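Local structure of cadherin-23 (Mus musculus, 5UZ8) at residues N3-E17 with T28-G40. The protein probably mediates calcium-dependent adhesion in the inner ear, where cadherin-23 serves hearing and mechanotransduction. Numbering follows the deposited sequence. Where two conformers were deposited one is given.
Sequences NTPQFKPFGITYYTE and TLIAVAAVDPDKG. With CA (calcium ion), chain H.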
# COMPACT_ATOMS: atom_id res chain seq x y z
N ASN A 3 64.94 -1.99 24.12
CA ASN A 3 64.15 -1.49 23.00
C ASN A 3 62.64 -1.63 23.33
O ASN A 3 62.22 -2.65 23.84
CB ASN A 3 64.50 -2.25 21.71
CG ASN A 3 65.94 -2.01 21.28
OD1 ASN A 3 66.27 -0.95 20.74
ND2 ASN A 3 66.81 -2.98 21.54
N THR A 4 61.87 -0.58 23.08
CA THR A 4 60.41 -0.60 23.22
C THR A 4 59.78 -1.28 22.01
O THR A 4 60.26 -1.11 20.90
CB THR A 4 59.91 0.85 23.31
OG1 THR A 4 60.62 1.49 24.37
CG2 THR A 4 58.41 0.94 23.57
N PRO A 5 58.70 -2.07 22.21
CA PRO A 5 58.03 -2.63 21.04
C PRO A 5 57.59 -1.55 20.05
O PRO A 5 57.14 -0.46 20.47
CB PRO A 5 56.82 -3.35 21.64
CG PRO A 5 57.28 -3.75 23.02
CD PRO A 5 58.15 -2.61 23.47
N GLN A 6 57.70 -1.87 18.76
CA GLN A 6 57.23 -0.98 17.72
C GLN A 6 56.19 -1.68 16.87
O GLN A 6 56.40 -2.82 16.44
CB GLN A 6 58.38 -0.57 16.81
CG GLN A 6 59.58 0.04 17.49
CD GLN A 6 60.72 0.19 16.50
OE1 GLN A 6 60.73 1.12 15.70
NE2 GLN A 6 61.64 -0.75 16.51
N PHE A 7 55.11 -0.98 16.57
CA PHE A 7 54.09 -1.52 15.68
C PHE A 7 54.58 -1.49 14.25
O PHE A 7 55.45 -0.67 13.89
CB PHE A 7 52.75 -0.77 15.85
CG PHE A 7 52.04 -1.13 17.14
CD1 PHE A 7 51.32 -2.32 17.24
CD2 PHE A 7 52.13 -0.30 18.26
CE1 PHE A 7 50.69 -2.65 18.43
CE2 PHE A 7 51.50 -0.63 19.44
CZ PHE A 7 50.80 -1.82 19.54
N LYS A 8 54.08 -2.46 13.49
CA LYS A 8 54.41 -2.66 12.11
C LYS A 8 53.21 -2.34 11.22
O LYS A 8 52.08 -2.62 11.60
CB LYS A 8 54.86 -4.10 11.92
CG LYS A 8 56.11 -4.43 12.75
CD LYS A 8 57.35 -4.23 11.95
CE LYS A 8 57.61 -5.55 11.22
NZ LYS A 8 58.21 -5.29 9.91
N PRO A 9 53.43 -1.76 10.05
CA PRO A 9 54.73 -1.34 9.55
C PRO A 9 55.32 -0.17 10.36
O PRO A 9 54.60 0.57 11.02
CB PRO A 9 54.41 -0.88 8.12
CG PRO A 9 53.01 -0.40 8.20
CD PRO A 9 52.31 -1.20 9.28
N PHE A 10 56.64 -0.05 10.33
CA PHE A 10 57.30 0.89 11.19
C PHE A 10 56.79 2.32 10.91
O PHE A 10 56.70 2.74 9.77
CB PHE A 10 58.81 0.83 10.98
CG PHE A 10 59.47 -0.40 11.54
CD1 PHE A 10 59.32 -0.75 12.89
CD2 PHE A 10 60.28 -1.19 10.73
CE1 PHE A 10 59.99 -1.87 13.41
CE2 PHE A 10 60.95 -2.30 11.25
CZ PHE A 10 60.82 -2.63 12.59
N GLY A 11 56.47 3.05 11.97
CA GLY A 11 55.90 4.41 11.84
C GLY A 11 54.41 4.52 11.61
O GLY A 11 53.91 5.61 11.35
N ILE A 12 53.67 3.42 11.73
CA ILE A 12 52.25 3.43 11.48
C ILE A 12 51.55 4.27 12.57
O ILE A 12 51.83 4.08 13.77
CB ILE A 12 51.66 1.99 11.40
CG1 ILE A 12 50.20 1.98 11.01
CG2 ILE A 12 51.85 1.22 12.70
CD1 ILE A 12 49.95 2.50 9.61
N THR A 13 50.69 5.20 12.16
CA THR A 13 50.08 6.14 13.10
C THR A 13 48.87 5.54 13.81
O THR A 13 48.69 5.77 14.99
CB THR A 13 49.63 7.43 12.41
OG1 THR A 13 48.80 7.10 11.29
CG2 THR A 13 50.83 8.22 11.95
N TYR A 14 48.06 4.80 13.05
CA TYR A 14 46.90 4.07 13.55
C TYR A 14 46.57 2.96 12.55
O TYR A 14 47.01 3.02 11.40
CB TYR A 14 45.67 4.99 13.71
CG TYR A 14 45.24 5.67 12.43
CD1 TYR A 14 44.45 5.00 11.49
CD2 TYR A 14 45.59 7.00 12.15
CE1 TYR A 14 44.07 5.62 10.30
CE2 TYR A 14 45.19 7.62 10.97
CZ TYR A 14 44.44 6.90 10.06
OH TYR A 14 44.03 7.46 8.86
N TYR A 15 45.80 1.97 13.00
CA TYR A 15 45.28 0.93 12.12
C TYR A 15 43.81 1.14 11.79
O TYR A 15 43.04 1.66 12.60
CB TYR A 15 45.40 -0.44 12.76
CG TYR A 15 46.81 -0.94 13.02
CD1 TYR A 15 47.58 -1.46 11.99
CD2 TYR A 15 47.33 -0.95 14.31
CE1 TYR A 15 48.86 -1.96 12.24
CE2 TYR A 15 48.60 -1.43 14.56
CZ TYR A 15 49.36 -1.93 13.54
OH TYR A 15 50.63 -2.44 13.81
N THR A 16 43.40 0.72 10.59
CA THR A 16 42.00 0.72 10.26
C THR A 16 41.65 -0.47 9.36
O THR A 16 42.50 -0.98 8.61
CB THR A 16 41.57 2.06 9.64
OG1 THR A 16 40.13 2.11 9.55
CG2 THR A 16 42.19 2.25 8.23
N GLU A 17 40.40 -0.91 9.46
CA GLU A 17 39.89 -1.98 8.63
C GLU A 17 38.37 -1.80 8.55
O GLU A 17 37.74 -1.31 9.51
CB GLU A 17 40.27 -3.31 9.30
CG GLU A 17 40.58 -4.50 8.45
CD GLU A 17 41.75 -4.33 7.49
OE1 GLU A 17 42.94 -4.33 7.88
OE2 GLU A 17 41.45 -4.26 6.30
N THR A 28 37.74 -12.92 12.21
CA THR A 28 38.90 -12.05 12.31
C THR A 28 38.54 -10.68 11.77
O THR A 28 38.05 -10.56 10.64
CB THR A 28 40.11 -12.62 11.54
OG1 THR A 28 40.53 -13.84 12.15
CG2 THR A 28 41.27 -11.64 11.54
N LEU A 29 38.74 -9.67 12.59
CA LEU A 29 38.40 -8.31 12.21
C LEU A 29 39.63 -7.53 11.74
O LEU A 29 39.53 -6.74 10.81
CB LEU A 29 37.77 -7.60 13.37
CG LEU A 29 36.53 -8.26 13.95
CD1 LEU A 29 36.00 -7.36 15.06
CD2 LEU A 29 35.47 -8.53 12.90
N ILE A 30 40.76 -7.73 12.40
CA ILE A 30 42.01 -7.08 12.03
C ILE A 30 43.11 -7.84 12.70
O ILE A 30 42.90 -8.44 13.74
CB ILE A 30 42.03 -5.59 12.43
CG1 ILE A 30 43.22 -4.85 11.81
CG2 ILE A 30 41.95 -5.38 13.96
CD1 ILE A 30 43.09 -3.34 11.97
N ALA A 31 44.29 -7.86 12.09
CA ALA A 31 45.46 -8.42 12.73
C ALA A 31 46.58 -7.43 12.71
O ALA A 31 46.92 -6.92 11.64
CB ALA A 31 45.88 -9.69 12.03
N VAL A 32 47.10 -7.12 13.89
CA VAL A 32 48.20 -6.17 14.03
C VAL A 32 49.39 -6.90 14.63
O VAL A 32 49.24 -8.00 15.17
CB VAL A 32 47.81 -4.96 14.89
CG1 VAL A 32 46.56 -4.30 14.36
CG2 VAL A 32 47.63 -5.34 16.35
N ALA A 33 50.56 -6.28 14.56
CA ALA A 33 51.76 -6.89 15.06
C ALA A 33 52.75 -5.81 15.47
O ALA A 33 52.84 -4.76 14.81
CB ALA A 33 52.40 -7.79 14.00
N ALA A 34 53.46 -6.08 16.55
CA ALA A 34 54.58 -5.28 16.96
C ALA A 34 55.80 -6.18 17.03
O ALA A 34 55.68 -7.40 17.11
CB ALA A 34 54.31 -4.67 18.31
N VAL A 35 56.97 -5.55 17.02
CA VAL A 35 58.23 -6.27 17.14
C VAL A 35 59.08 -5.65 18.23
O VAL A 35 58.96 -4.48 18.51
CB VAL A 35 59.03 -6.30 15.82
CG1 VAL A 35 58.25 -7.07 14.75
CG2 VAL A 35 59.34 -4.89 15.35
N ASP A 36 59.92 -6.47 18.83
CA ASP A 36 60.86 -6.02 19.82
C ASP A 36 62.11 -6.82 19.53
O ASP A 36 62.06 -8.04 19.60
CB ASP A 36 60.33 -6.32 21.22
CG ASP A 36 61.21 -5.77 22.31
OD1 ASP A 36 62.42 -6.09 22.35
OD2 ASP A 36 60.69 -4.99 23.14
N PRO A 37 63.21 -6.14 19.17
CA PRO A 37 64.44 -6.90 18.83
C PRO A 37 65.08 -7.74 19.99
O PRO A 37 65.76 -8.74 19.71
CB PRO A 37 65.39 -5.82 18.30
CG PRO A 37 64.88 -4.53 18.84
CD PRO A 37 63.39 -4.68 18.99
N ASP A 38 64.80 -7.38 21.24
CA ASP A 38 65.53 -7.91 22.42
C ASP A 38 65.31 -9.40 22.68
O ASP A 38 64.41 -10.01 22.13
CB ASP A 38 65.14 -7.13 23.68
CG ASP A 38 65.36 -5.63 23.55
OD1 ASP A 38 66.30 -5.23 22.81
OD2 ASP A 38 64.59 -4.84 24.16
N LYS A 39 66.17 -9.96 23.54
CA LYS A 39 66.17 -11.40 23.83
C LYS A 39 65.23 -11.76 24.99
O LYS A 39 65.09 -10.98 25.94
CB LYS A 39 67.60 -11.87 24.17
CG LYS A 39 68.09 -11.49 25.57
CD LYS A 39 69.60 -11.67 25.73
CE LYS A 39 70.07 -11.21 27.09
NZ LYS A 39 71.56 -11.23 27.21
N GLY A 40 64.59 -12.93 24.89
CA GLY A 40 63.83 -13.52 26.00
C GLY A 40 62.64 -12.70 26.46
O GLY A 40 61.89 -12.15 25.63
CA CA H . 62.20 -4.74 24.86
O HOH W 1 63.40 -4.25 26.88
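Q6 and V35 pair backbone to backbone at the N-terminal end of a cadherin repeat, a Greek-key β-sandwich whose first strand splits between the two sheets: 6-7 runs antiparallel to 28-35, and 15-17 crosses to the opposite sheet beside 97-107. Q6 N gives a hydrogen bond to V35 O (2.9 Å) and K8 N one to A33 O. F7 and A34 turn inward, CB of A34 lying over one face of the F7 ring. On the outer side the bent chain of K8 runs past V35 CG1, its CD over the F10 ring near the rim, while F10 CE1 meets V35 CG2 at 3.6 Å. Y15, opening strand 15-20, reaches back across the loop: CG beside the backbone N (chi1 -64°) lays the ring on V32, whose CG1 sits 3.4 Å from the ring centroid in a CH-pi contact, and OH donates to K8 O at 2.6 Å. A leucine here would probably cost V32 CG1 its CH-pi face and K8 O this donor. At the repeat's tip N3 O, D36, D38 and a water bind calcium, completed by N42 and D90. D38 grips N3 twice, OD2 accepting from N3 N and OD1 from N3 ND2 at 2.6 Å, nearly straight at 168°.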